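Local coordinates for uncharacterized protein (Bacteroides eggerthii DSM 20697, PDB 4ECO) that is of unknown function but is built as a leucine-rich repeat solenoid, a fold that commonly serves to bind other proteins, at residues G85-G90 with R122-K127; V97-G102 with E230-A235; E274-N279 with K306-Y311; K388-P393 with I414-G419; R553-W558 with G574-R579. All coordinates share one frame; numbering follows the deposited sequence.

Interaction 1 of 5, residues G85-G90 with R122-K127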
# COMPACT_ATOMS: atom_id res chain seq x y z
N GLY A 85 -13.27 -20.04 18.79
CA GLY A 85 -13.08 -19.47 17.46
C GLY A 85 -13.90 -20.18 16.42
O GLY A 85 -14.11 -21.39 16.50
N LEU A 86 -14.41 -19.44 15.46
CA LEU A 86 -15.27 -20.00 14.42
C LEU A 86 -15.08 -19.20 13.14
O LEU A 86 -15.32 -17.99 13.10
CB LEU A 86 -16.75 -19.99 14.90
CG LEU A 86 -17.88 -20.13 13.87
CD1 LEU A 86 -17.70 -21.32 13.00
CD2 LEU A 86 -19.22 -20.26 14.57
N SER A 87 -14.64 -19.90 12.08
CA SER A 87 -14.41 -19.26 10.79
C SER A 87 -15.13 -20.01 9.66
O SER A 87 -14.94 -21.22 9.48
CB SER A 87 -12.93 -19.16 10.48
OG SER A 87 -12.72 -18.59 9.21
N LEU A 88 -15.94 -19.28 8.90
CA LEU A 88 -16.63 -19.87 7.77
C LEU A 88 -15.88 -19.62 6.50
O LEU A 88 -16.39 -19.98 5.42
CB LEU A 88 -18.04 -19.30 7.63
CG LEU A 88 -19.00 -19.47 8.78
CD1 LEU A 88 -20.25 -18.72 8.48
CD2 LEU A 88 -19.25 -20.95 9.09
N GLU A 89 -14.69 -18.97 6.60
CA GLU A 89 -13.86 -18.61 5.45
C GLU A 89 -13.70 -19.78 4.46
O GLU A 89 -13.37 -20.89 4.88
CB GLU A 89 -12.47 -18.16 5.90
CG GLU A 89 -12.37 -16.74 6.42
CD GLU A 89 -10.99 -16.47 6.97
OE1 GLU A 89 -10.52 -17.25 7.84
OE2 GLU A 89 -10.35 -15.50 6.49
N GLY A 90 -14.00 -19.51 3.18
CA GLY A 90 -13.86 -20.44 2.06
C GLY A 90 -14.86 -21.57 1.93
O GLY A 90 -14.82 -22.31 0.95
N ARG A 122 -6.54 -18.06 4.37
CA ARG A 122 -7.38 -18.13 5.57
C ARG A 122 -6.80 -17.14 6.56
O ARG A 122 -5.62 -17.28 6.93
CB ARG A 122 -7.46 -19.55 6.13
CG ARG A 122 -8.89 -20.02 6.37
CD ARG A 122 -8.99 -21.37 7.07
NE ARG A 122 -8.00 -22.36 6.61
CZ ARG A 122 -8.10 -23.07 5.49
NH1 ARG A 122 -9.13 -22.90 4.66
NH2 ARG A 122 -7.15 -23.94 5.16
N LEU A 123 -7.55 -16.10 6.94
CA LEU A 123 -6.99 -15.12 7.88
C LEU A 123 -7.15 -15.61 9.31
O LEU A 123 -6.35 -15.25 10.17
CB LEU A 123 -7.63 -13.74 7.71
CG LEU A 123 -7.68 -13.16 6.31
CD1 LEU A 123 -8.37 -11.84 6.33
CD2 LEU A 123 -6.31 -13.01 5.73
N PHE A 124 -8.16 -16.45 9.55
CA PHE A 124 -8.45 -17.05 10.85
C PHE A 124 -7.97 -18.48 10.87
O PHE A 124 -8.30 -19.27 9.98
CB PHE A 124 -9.95 -16.98 11.16
CG PHE A 124 -10.50 -15.61 11.48
CD1 PHE A 124 -10.41 -14.57 10.56
CD2 PHE A 124 -11.20 -15.39 12.65
CE1 PHE A 124 -10.92 -13.32 10.86
CE2 PHE A 124 -11.75 -14.14 12.93
CZ PHE A 124 -11.60 -13.11 12.03
N GLY A 125 -7.20 -18.80 11.89
CA GLY A 125 -6.60 -20.11 12.09
C GLY A 125 -5.47 -20.05 13.09
O GLY A 125 -5.14 -18.97 13.58
N PRO A 126 -4.84 -21.19 13.41
CA PRO A 126 -3.74 -21.19 14.41
C PRO A 126 -2.52 -20.33 14.03
O PRO A 126 -1.78 -19.93 14.92
CB PRO A 126 -3.35 -22.66 14.48
CG PRO A 126 -4.56 -23.41 14.03
CD PRO A 126 -5.13 -22.56 12.94
N LYS A 127 -2.29 -20.06 12.73
CA LYS A 127 -1.16 -19.23 12.25
C LYS A 127 -1.62 -17.80 11.93
O LYS A 127 -0.79 -16.93 11.64
CB LYS A 127 -0.47 -19.86 11.02
CG LYS A 127 0.10 -21.27 11.18
CD LYS A 127 1.28 -21.36 12.16
CE LYS A 127 1.97 -22.73 12.13
NZ LYS A 127 2.78 -22.95 10.89
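Glu89, just beyond the end of strand 83-87, which runs parallel to strand 109-111 in a leucine-rich repeat, sends its side chain across to the backbone of Leu123 and Phe124, which lie in the loop that follows strand 109-111. CG stands beside the backbone N (chi1 -79°), and the chain beyond it runs extended; its carboxylate meets two consecutive amides. Leu123 N donates to Glu89 OE2 at 2.9 Å and Phe124 N to Glu89 OE1 at 3.0 Å, both from the syn side and somewhat out of the carboxylate plane. A forked acceptor such as glutamate suits the place because it can hold two neighbouring N-H groups of an irregular loop. Ser114 gives OE2 a further hydrogen bond. Arg122 contributes aliphatic carbon, its CG lying 3.5 Å from Glu89 OE1, and Phe124 brings CB to 3.8 Å from Ser87 OG, while its ring meets Tyr212 edge to face and packs on strand 109-111. A bound sodium ion, coordinated by Glu117 and Ser192, lies about 6 Å from the Glu89 side chain. Ser87 OG closes the arrangement: it accepts from Glu89 N in an ST turn and donates to the anti side of Glu89 OE1 at 2.9 Å.

Interaction 2 of 5, residues V97-G102 with E230-A235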
# COMPACT_ATOMS: atom_id res chain seq x y z
N VAL A 97 -27.59 -16.61 9.48
CA VAL A 97 -26.86 -16.97 10.71
C VAL A 97 -27.89 -16.98 11.83
O VAL A 97 -28.52 -15.95 12.08
CB VAL A 97 -25.64 -16.06 10.97
CG1 VAL A 97 -24.93 -16.46 12.26
CG2 VAL A 97 -24.67 -16.12 9.79
N PRO A 98 -28.18 -18.17 12.41
CA PRO A 98 -29.28 -18.27 13.38
C PRO A 98 -28.93 -17.71 14.75
O PRO A 98 -27.76 -17.48 15.04
CB PRO A 98 -29.56 -19.78 13.45
CG PRO A 98 -28.28 -20.43 13.11
CD PRO A 98 -27.53 -19.49 12.20
N ASP A 99 -29.95 -17.55 15.61
CA ASP A 99 -29.85 -17.01 16.96
C ASP A 99 -29.03 -17.93 17.86
O ASP A 99 -28.61 -17.51 18.94
CB ASP A 99 -31.25 -16.78 17.55
CG ASP A 99 -32.15 -15.96 16.65
OD1 ASP A 99 -31.73 -14.86 16.22
OD2 ASP A 99 -33.23 -16.46 16.30
N ALA A 100 -28.80 -19.18 17.40
CA ALA A 100 -28.01 -20.21 18.09
C ALA A 100 -26.54 -19.75 18.32
O ALA A 100 -25.88 -20.24 19.24
CB ALA A 100 -28.03 -21.50 17.28
N ILE A 101 -26.07 -18.77 17.52
CA ILE A 101 -24.73 -18.21 17.58
C ILE A 101 -24.44 -17.66 19.00
O ILE A 101 -23.32 -17.85 19.49
CB ILE A 101 -24.50 -17.14 16.46
CG1 ILE A 101 -23.04 -16.71 16.31
CG2 ILE A 101 -25.44 -15.95 16.52
CD1 ILE A 101 -22.29 -17.45 15.24
N GLY A 102 -25.47 -17.10 19.66
CA GLY A 102 -25.41 -16.52 21.00
C GLY A 102 -25.04 -17.48 22.13
O GLY A 102 -24.69 -17.04 23.22
N GLU A 230 -37.39 -14.92 15.90
CA GLU A 230 -37.79 -14.49 17.24
C GLU A 230 -38.53 -15.59 18.05
O GLU A 230 -38.65 -15.45 19.27
CB GLU A 230 -38.66 -13.23 17.18
CG GLU A 230 -39.96 -13.37 16.40
CD GLU A 230 -40.91 -12.20 16.56
OE1 GLU A 230 -40.91 -11.56 17.63
OE2 GLU A 230 -41.70 -11.97 15.61
N ASN A 231 -38.99 -16.69 17.39
CA ASN A 231 -39.70 -17.78 18.06
C ASN A 231 -38.79 -18.99 18.38
O ASN A 231 -39.30 -20.04 18.81
CB ASN A 231 -40.89 -18.23 17.22
CG ASN A 231 -42.00 -17.20 17.17
OD1 ASN A 231 -42.40 -16.60 18.18
ND2 ASN A 231 -42.50 -16.98 15.97
N SER A 232 -37.46 -18.84 18.22
CA SER A 232 -36.48 -19.88 18.55
C SER A 232 -36.26 -19.94 20.06
O SER A 232 -36.49 -18.95 20.75
CB SER A 232 -35.16 -19.64 17.83
OG SER A 232 -34.47 -18.48 18.27
N GLU A 233 -35.77 -21.09 20.56
CA GLU A 233 -35.50 -21.30 21.98
C GLU A 233 -34.47 -20.27 22.48
O GLU A 233 -34.62 -19.73 23.57
CB GLU A 233 -35.01 -22.74 22.25
CG GLU A 233 -36.13 -23.71 22.61
CD GLU A 233 -35.73 -25.09 23.13
OE1 GLU A 233 -34.56 -25.25 23.57
OE2 GLU A 233 -36.59 -25.99 23.14
N TYR A 234 -33.47 -19.98 21.62
CA TYR A 234 -32.40 -19.03 21.86
C TYR A 234 -32.96 -17.60 21.97
O TYR A 234 -32.82 -16.98 23.03
CB TYR A 234 -31.32 -19.12 20.77
CG TYR A 234 -30.71 -20.49 20.62
CD1 TYR A 234 -29.70 -20.93 21.47
CD2 TYR A 234 -31.12 -21.35 19.60
CE1 TYR A 234 -29.13 -22.20 21.34
CE2 TYR A 234 -30.58 -22.63 19.47
CZ TYR A 234 -29.57 -23.04 20.33
OH TYR A 234 -29.03 -24.29 20.18
N ALA A 235 -33.64 -17.10 20.90
CA ALA A 235 -34.23 -15.75 20.84
C ALA A 235 -35.12 -15.50 22.04
O ALA A 235 -34.93 -14.49 22.71
CB ALA A 235 -35.02 -15.55 19.56
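CH-pi packing of Ala100 on Tyr234, with Asp99 set beside the N-cap serine Ser232, joins the short 3-10 segment after strand 96-97 to the start of helix 233-238 in the N-terminal part of this leucine-rich repeat protein. The Tyr234 ring lies flat over the backbone of Ala100, whose CA stands 3.5 Å from the ring centroid and only 7° off its normal. A small residue such as alanine suits a place beneath a ring, and Ala100 CB also rests 3.5 Å from Tyr234 CE2. The cap itself is internal to the helix start: Ser232 OG accepts from Ala235 N at 3.1 Å. That same OG is 3.1 Å from Asp99 OD2, but its proton may go instead to Asn229 O. Asp99 suits its position as an acceptor, since Glu228 N and Ser199 bind OD1 and Asn229 N binds OD2. Around the contact, Pro98 and Ile101 pack on Ile38 of helix 27-41, Tyr234 touches Glu37 of that helix, and Val97 pairs by backbone with Phe197 of strand 194-198.

Interaction 3 of 5, residues E274-N279 with K306-Y311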
# COMPACT_ATOMS: atom_id res chain seq x y z
N GLU A 274 -15.17 -0.22 22.05
CA GLU A 274 -13.71 -0.30 22.01
C GLU A 274 -13.11 -0.73 20.66
O GLU A 274 -11.94 -1.15 20.63
CB GLU A 274 -13.25 -1.31 23.09
CG GLU A 274 -13.48 -0.87 24.53
CD GLU A 274 -12.64 0.29 25.03
OE1 GLU A 274 -11.57 0.56 24.43
OE2 GLU A 274 -13.05 0.91 26.04
N MSE A 275 -13.84 -0.55 19.54
CA MSE A 275 -13.32 -0.93 18.20
C MSE A 275 -12.08 -0.10 17.85
O MSE A 275 -12.09 1.11 18.04
CB MSE A 275 -14.42 -0.78 17.13
CG MSE A 275 -13.97 -1.15 15.71
SE MSE A 275 -15.42 -1.05 14.44
CE MSE A 275 -15.91 0.78 14.62
N GLN A 276 -11.00 -0.76 17.37
CA GLN A 276 -9.71 -0.14 17.02
C GLN A 276 -9.45 -0.22 15.53
O GLN A 276 -9.10 0.78 14.92
CB GLN A 276 -8.54 -0.77 17.80
CG GLN A 276 -8.68 -0.64 19.31
CD GLN A 276 -7.51 -1.15 20.09
OE1 GLN A 276 -7.01 -2.25 19.88
NE2 GLN A 276 -7.12 -0.41 21.11
N LEU A 277 -9.62 -1.41 14.94
CA LEU A 277 -9.45 -1.61 13.49
C LEU A 277 -10.84 -1.71 12.83
O LEU A 277 -11.73 -2.44 13.32
CB LEU A 277 -8.59 -2.88 13.21
CG LEU A 277 -8.30 -3.26 11.75
CD1 LEU A 277 -7.00 -4.04 11.65
CD2 LEU A 277 -9.47 -4.07 11.11
N ILE A 278 -11.02 -1.00 11.71
CA ILE A 278 -12.25 -1.07 10.95
C ILE A 278 -11.90 -1.19 9.47
O ILE A 278 -11.27 -0.30 8.91
CB ILE A 278 -13.28 0.06 11.23
CG1 ILE A 278 -14.57 -0.18 10.42
CG2 ILE A 278 -12.69 1.47 11.03
CD1 ILE A 278 -15.74 0.63 10.76
N ASN A 279 -12.28 -2.30 8.85
CA ASN A 279 -12.07 -2.52 7.43
C ASN A 279 -13.44 -2.49 6.75
O ASN A 279 -14.26 -3.38 6.95
CB ASN A 279 -11.32 -3.83 7.19
CG ASN A 279 -10.80 -4.02 5.79
OD1 ASN A 279 -11.42 -3.65 4.80
ND2 ASN A 279 -9.62 -4.61 5.68
N LYS A 306 -11.54 5.84 19.86
CA LYS A 306 -10.84 4.57 20.06
C LYS A 306 -10.21 4.01 18.77
O LYS A 306 -9.20 3.31 18.88
CB LYS A 306 -11.78 3.49 20.66
CG LYS A 306 -12.36 3.82 22.04
CD LYS A 306 -11.33 3.79 23.16
CE LYS A 306 -11.93 4.14 24.50
NZ LYS A 306 -10.91 4.14 25.59
N ILE A 307 -10.80 4.27 17.59
CA ILE A 307 -10.36 3.74 16.29
C ILE A 307 -8.91 4.15 16.02
O ILE A 307 -8.52 5.29 16.25
CB ILE A 307 -11.33 4.21 15.16
CG1 ILE A 307 -12.74 3.58 15.38
CG2 ILE A 307 -10.78 3.86 13.78
CD1 ILE A 307 -13.91 4.22 14.66
N GLN A 308 -8.11 3.18 15.58
CA GLN A 308 -6.67 3.34 15.32
C GLN A 308 -6.31 3.06 13.86
O GLN A 308 -5.32 3.61 13.38
CB GLN A 308 -5.87 2.38 16.23
CG GLN A 308 -5.90 2.78 17.70
CD GLN A 308 -5.21 1.83 18.66
OE1 GLN A 308 -5.05 0.64 18.41
NE2 GLN A 308 -4.88 2.33 19.84
N ILE A 309 -7.08 2.17 13.17
CA ILE A 309 -6.83 1.76 11.77
C ILE A 309 -8.12 1.84 10.98
O ILE A 309 -9.12 1.28 11.40
CB ILE A 309 -6.21 0.33 11.69
CG1 ILE A 309 -5.02 0.15 12.67
CG2 ILE A 309 -5.83 -0.05 10.25
CD1 ILE A 309 -4.70 -1.26 13.04
N ILE A 310 -8.08 2.49 9.81
CA ILE A 310 -9.20 2.59 8.89
C ILE A 310 -8.77 2.10 7.50
O ILE A 310 -7.87 2.67 6.89
CB ILE A 310 -9.79 4.04 8.81
CG1 ILE A 310 -10.30 4.55 10.19
CG2 ILE A 310 -10.91 4.11 7.76
CD1 ILE A 310 -10.82 5.98 10.25
N TYR A 311 -9.42 1.04 7.01
CA TYR A 311 -9.24 0.55 5.65
C TYR A 311 -10.52 0.94 4.92
O TYR A 311 -11.57 0.36 5.21
CB TYR A 311 -8.93 -0.97 5.58
CG TYR A 311 -7.64 -1.42 6.22
CD1 TYR A 311 -6.40 -1.07 5.68
CD2 TYR A 311 -7.65 -2.27 7.33
CE1 TYR A 311 -5.21 -1.50 6.26
CE2 TYR A 311 -6.46 -2.74 7.89
CZ TYR A 311 -5.24 -2.35 7.36
OH TYR A 311 -4.07 -2.82 7.90
O HOH W 1 -8.77 1.87 21.40
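Gln276 O takes two amides from the facing chain, Gln308 N at 2.7 Å, lying in the carbonyl plane on a lone pair, and Ile309 N at 3.0 Å, tilted from that plane. Farther along, Ile278 N donates to Ile309 O at 3.0 Å, and Ile278 O accepts from Tyr311 N. A water joins Gln276 NE2 to Lys306 O. The Gln276 and Gln308 side chains run alongside each other, their amides stacked with planes 24° apart, and Arg142 binds Gln276 OE1. At the margin, Glu274 and Lys306 form only a long salt bridge. Strands 277-279 and 309-311 are thus parallel neighbours, 3° apart in direction, linked by helix 288-300 in the strand-helix-strand pattern of leucine-rich repeats. Ile278 and Ile310 project toward this helix, where branched aliphatics fill the hydrophobic interior: Ile278 CG2 touches Ile310 CG1 at 4.0 Å and the helix supplies Leu298 and Trp295. Selenomethionine Met275 lies alongside Ile307 in the same layer. On the other face Leu277 CD1 meets Ile309 CD1 at 3.9 Å and the edge of the Tyr311 ring at CE2. Asn279 ND2 approaches Tyr311 CD2 at 3.5 Å, and the Tyr311 hydroxyl is anchored to Arg142 O.

Interaction 4 of 5, residues K388-P393 with I414-G419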
# COMPACT_ATOMS: atom_id res chain seq x y z
N LYS A 388 -4.57 14.98 -8.37
CA LYS A 388 -4.48 16.20 -9.13
C LYS A 388 -3.80 17.29 -8.29
O LYS A 388 -4.20 18.44 -8.38
CB LYS A 388 -5.89 16.63 -9.59
CG LYS A 388 -6.57 15.67 -10.56
CD LYS A 388 -7.76 16.34 -11.29
CE LYS A 388 -7.35 17.14 -12.50
NZ LYS A 388 -8.52 17.72 -13.21
N LEU A 389 -2.77 16.94 -7.49
CA LEU A 389 -2.08 17.89 -6.61
C LEU A 389 -1.31 18.94 -7.39
O LEU A 389 -0.52 18.58 -8.26
CB LEU A 389 -1.09 17.18 -5.67
CG LEU A 389 -1.63 16.30 -4.55
CD1 LEU A 389 -0.47 15.66 -3.80
CD2 LEU A 389 -2.52 17.08 -3.57
N LYS A 390 -1.52 20.24 -7.06
CA LYS A 390 -0.80 21.29 -7.80
C LYS A 390 0.56 21.54 -7.17
O LYS A 390 1.46 22.05 -7.85
CB LYS A 390 -1.60 22.62 -7.89
CG LYS A 390 -3.08 22.56 -8.27
CD LYS A 390 -3.38 21.79 -9.55
CE LYS A 390 -4.85 21.42 -9.59
NZ LYS A 390 -5.11 20.32 -10.55
N TYR A 391 0.69 21.25 -5.86
CA TYR A 391 1.92 21.55 -5.13
C TYR A 391 2.30 20.44 -4.16
O TYR A 391 1.44 19.64 -3.78
CB TYR A 391 1.73 22.86 -4.31
CG TYR A 391 1.14 24.04 -5.06
CD1 TYR A 391 1.89 24.76 -5.99
CD2 TYR A 391 -0.14 24.49 -4.77
CE1 TYR A 391 1.36 25.88 -6.64
CE2 TYR A 391 -0.69 25.61 -5.42
CZ TYR A 391 0.07 26.30 -6.35
OH TYR A 391 -0.49 27.40 -6.97
N ILE A 392 3.58 20.43 -3.70
CA ILE A 392 4.04 19.49 -2.67
C ILE A 392 3.56 20.07 -1.32
O ILE A 392 3.86 21.24 -1.03
CB ILE A 392 5.57 19.24 -2.73
CG1 ILE A 392 5.99 18.63 -4.09
CG2 ILE A 392 6.02 18.37 -1.53
CD1 ILE A 392 7.51 18.78 -4.44
N PRO A 393 2.77 19.32 -0.53
CA PRO A 393 2.20 19.89 0.71
C PRO A 393 3.23 20.11 1.83
O PRO A 393 3.96 19.19 2.20
CB PRO A 393 1.14 18.86 1.14
CG PRO A 393 1.60 17.57 0.53
CD PRO A 393 2.27 17.94 -0.76
N ILE A 414 1.92 18.65 -10.18
CA ILE A 414 2.88 19.51 -9.47
C ILE A 414 3.68 20.30 -10.50
O ILE A 414 4.17 19.71 -11.46
CB ILE A 414 3.77 18.68 -8.50
CG1 ILE A 414 2.87 18.03 -7.39
CG2 ILE A 414 4.91 19.51 -7.91
CD1 ILE A 414 3.46 16.87 -6.68
N GLY A 415 3.72 21.62 -10.32
CA GLY A 415 4.39 22.57 -11.21
C GLY A 415 3.52 23.06 -12.36
O GLY A 415 3.98 23.83 -13.22
N SER A 416 2.25 22.61 -12.41
CA SER A 416 1.34 22.99 -13.47
C SER A 416 0.90 24.44 -13.34
O SER A 416 0.66 25.09 -14.36
CB SER A 416 0.11 22.09 -13.48
OG SER A 416 -0.65 22.26 -12.30
N VAL A 417 0.76 24.94 -12.09
CA VAL A 417 0.28 26.31 -11.87
C VAL A 417 1.48 27.23 -11.83
O VAL A 417 2.23 27.24 -10.85
CB VAL A 417 -0.63 26.46 -10.61
CG1 VAL A 417 -1.14 27.89 -10.45
CG2 VAL A 417 -1.81 25.49 -10.66
N ASP A 418 1.69 27.96 -12.94
CA ASP A 418 2.76 28.93 -13.17
C ASP A 418 4.17 28.36 -12.82
O ASP A 418 5.08 29.12 -12.47
CB ASP A 418 2.50 30.25 -12.38
CG ASP A 418 3.43 31.42 -12.72
OD1 ASP A 418 3.42 31.87 -13.89
OD2 ASP A 418 4.20 31.86 -11.83
N GLY A 419 4.35 27.04 -12.98
CA GLY A 419 5.62 26.37 -12.72
C GLY A 419 6.08 26.34 -11.26
O GLY A 419 7.27 26.16 -10.99
O HOH W 2 1.62 23.99 -9.43
O HOH W 3 1.47 28.62 -8.47
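Ile414 packs against Leu389 and Ile392 on the buried side of this contact, whereas Val417 meets Lys390 and Tyr391 on its more open, watered side. In the buried part the links are direct: Ile414 CD1 reaches Ile392 CG1 at 4.0 Å, the two side chains crossing at about a right angle; the CG1 of Ile414, beside the backbone N (chi1 -63°), comes near Leu389 O and Leu389 CB. Branched aliphatic residues suit this interior, where backbone polar groups are met by asparagines: Asn412 OD1 accepts from Leu389 N and Asn443 OD1 from Ile414 N. Lys390 O is approached by Ile414 CA at 3.3 Å and, through a weak bond, by Gly415 N at 3.4 Å. Gly415 has positive phi, which glycine adopts easily.

Toward solvent the contact is partly water-mediated. One water receives Val417 N at 3.0 Å and donates to Lys390 O. A second joins Tyr391 OH, at 2.8 Å, to Val417 O. Val417 CG1 lies 3.6 Å from Tyr391 OH, and Val417 CG2 rests on the aliphatic carbons of Lys390, whose ammonium turns away to Glu413 and to Lys388 O. Hydrophobic residues facing inward, with asparagine side chains binding the backbone of successive turns, are characteristic of the leucine-rich repeat solenoid, here in the loops that follow strands 381-383 and 404-408.

Interaction 5 of 5, residues R553-W558 with G574-R579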
# COMPACT_ATOMS: atom_id res chain seq x y z
N ARG A 553 17.99 13.03 -33.76
CA ARG A 553 18.92 12.44 -32.80
C ARG A 553 19.99 13.47 -32.50
O ARG A 553 20.88 13.71 -33.33
CB ARG A 553 19.51 11.13 -33.33
CG ARG A 553 18.47 10.06 -33.60
CD ARG A 553 19.13 8.73 -33.71
NE ARG A 553 18.15 7.65 -33.93
CZ ARG A 553 18.44 6.36 -33.83
NH1 ARG A 553 19.67 5.96 -33.51
NH2 ARG A 553 17.50 5.45 -34.06
N THR A 554 19.86 14.12 -31.33
CA THR A 554 20.72 15.23 -30.89
C THR A 554 22.11 14.80 -30.42
O THR A 554 23.03 15.56 -30.68
CB THR A 554 20.04 16.01 -29.75
OG1 THR A 554 19.60 15.10 -28.74
CG2 THR A 554 18.89 16.87 -30.23
N LEU A 555 22.27 13.64 -29.74
CA LEU A 555 23.57 13.26 -29.18
C LEU A 555 24.44 12.50 -30.18
O LEU A 555 24.21 11.33 -30.48
CB LEU A 555 23.44 12.46 -27.89
CG LEU A 555 24.70 12.30 -27.05
CD1 LEU A 555 25.21 13.65 -26.53
CD2 LEU A 555 24.46 11.34 -25.91
N ARG A 556 25.49 13.21 -30.64
CA ARG A 556 26.47 12.72 -31.60
C ARG A 556 27.86 12.58 -30.94
O ARG A 556 28.71 11.85 -31.46
CB ARG A 556 26.52 13.66 -32.83
CG ARG A 556 25.19 13.67 -33.61
CD ARG A 556 25.04 14.79 -34.61
NE ARG A 556 25.81 14.52 -35.82
CZ ARG A 556 26.19 15.45 -36.69
NH1 ARG A 556 25.88 16.72 -36.49
NH2 ARG A 556 26.90 15.11 -37.76
N GLU A 557 28.03 13.22 -29.74
CA GLU A 557 29.25 13.30 -28.94
C GLU A 557 29.41 12.14 -27.94
O GLU A 557 28.57 11.95 -27.04
CB GLU A 557 29.27 14.65 -28.17
CG GLU A 557 30.48 14.92 -27.27
CD GLU A 557 30.35 16.06 -26.27
OE1 GLU A 557 29.40 16.87 -26.40
OE2 GLU A 557 31.19 16.14 -25.34
N TRP A 558 30.53 11.41 -28.04
CA TRP A 558 30.89 10.36 -27.09
C TRP A 558 31.58 11.03 -25.89
O TRP A 558 32.44 11.89 -26.10
CB TRP A 558 31.79 9.29 -27.74
CG TRP A 558 32.42 8.35 -26.74
CD1 TRP A 558 33.62 8.51 -26.10
CD2 TRP A 558 31.84 7.14 -26.22
NE1 TRP A 558 33.82 7.48 -25.21
CE2 TRP A 558 32.76 6.62 -25.28
CE3 TRP A 558 30.65 6.43 -26.48
CZ2 TRP A 558 32.52 5.41 -24.60
CZ3 TRP A 558 30.43 5.23 -25.82
CH2 TRP A 558 31.35 4.74 -24.88
N GLY A 574 22.74 3.90 -26.06
CA GLY A 574 22.04 3.41 -27.24
C GLY A 574 20.98 4.34 -27.79
O GLY A 574 20.49 5.22 -27.09
N SER A 575 20.62 4.11 -29.08
CA SER A 575 19.60 4.82 -29.85
C SER A 575 19.90 6.33 -29.88
O SER A 575 19.07 7.16 -29.52
CB SER A 575 18.20 4.53 -29.31
OG SER A 575 17.20 4.88 -30.26
N ASN A 576 21.12 6.66 -30.29
CA ASN A 576 21.59 8.04 -30.45
C ASN A 576 22.24 8.12 -31.83
O ASN A 576 21.91 7.31 -32.71
CB ASN A 576 22.55 8.46 -29.31
CG ASN A 576 21.88 8.75 -27.99
OD1 ASN A 576 21.08 9.66 -27.85
ND2 ASN A 576 22.27 8.04 -26.95
N ASP A 577 23.19 9.04 -32.02
CA ASP A 577 23.93 9.16 -33.26
C ASP A 577 25.42 9.34 -32.95
O ASP A 577 26.10 10.17 -33.56
CB ASP A 577 23.37 10.32 -34.10
CG ASP A 577 23.79 10.32 -35.56
OD1 ASP A 577 24.40 9.31 -36.01
OD2 ASP A 577 23.49 11.31 -36.25
N ILE A 578 25.93 8.50 -32.02
CA ILE A 578 27.32 8.54 -31.60
C ILE A 578 28.19 8.18 -32.82
O ILE A 578 27.84 7.30 -33.60
CB ILE A 578 27.61 7.63 -30.36
CG1 ILE A 578 26.67 7.96 -29.18
CG2 ILE A 578 29.10 7.66 -29.93
CD1 ILE A 578 26.60 9.45 -28.68
N ARG A 579 29.29 8.94 -32.98
CA ARG A 579 30.22 8.81 -34.09
C ARG A 579 31.52 8.14 -33.62
O ARG A 579 31.47 6.98 -33.22
CB ARG A 579 30.49 10.19 -34.71
CG ARG A 579 29.26 11.00 -35.09
CD ARG A 579 28.40 10.33 -36.13
NE ARG A 579 27.22 11.13 -36.44
CZ ARG A 579 26.70 11.26 -37.66
NH1 ARG A 579 27.26 10.65 -38.70
NH2 ARG A 579 25.63 12.01 -37.85
O HOH W 4 20.57 11.06 -30.04
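Successive turns of the leucine-rich repeat solenoid meet here, with Leu555 and Ile578 lying side by side in the loops that follow strands 540-542 and 570-572. Their side chains point the same way, Ile578 CD1 lying 3.8 Å from Leu555 CG, and Ile578 CG2 reaches Trp558 CB and the edge of its indole. Leucine and isoleucine suit such buried positions, and Trp558 adds bulk while its NE1 binds Glu583. The backbones are tied by Asp577 N to Leu555 O at 2.9 Å, and more weakly by Arg579 N to Arg556 O. Asn576 OD1 accepts from Gln546 N and from a water that also receives Leu555 N.

Charged side chains close the outer side. The Arg553 chain is extended from CG to NE, and its NH1 donates to Asn576 O at 2.7 Å in the guanidinium plane. Its NH2 pairs with Asp596, while Ser575 OG, itself bonded to Asp596, lies above one face of the guanidinium, offset toward the rim. Asp577 OD2 forms a salt bridge with Arg579 NH2 at 2.8 Å and a long one with Arg556 NE at 4.0 Å. Asp577 probably offsets the like charges of Arg556 and Arg579, which lie close together. Beside the neighbouring aliphatic residues, Asn576 ND2 donates to both Ile543 O and Ile573 O, bridging two turns as the asparagine of a leucine-rich repeat does.

Overall arrangement
All five contacts tie parts of one long solenoid, but at different levels. Interactions 1 and 3 are buried and reach the parallel strands; interaction 3 joins two strands directly, while interaction 1 fastens a loop to a strand end by a carboxylate. Interaction 2 is partly buried, crosses interaction 1 along the chain and touches it where Leu86 CD2 meets Ile101 CD1; a CH-pi contact and an aspartate beside a helix N-cap serine mark it. Interactions 4 and 5 join loops of successive turns, their centres about 34 Å apart, both with aliphatic insides and polar outsides; waters bridge the outer side of interaction 4, while that of interaction 5 carries charges. Interactions 2 and 5 have centres about 79 Å apart.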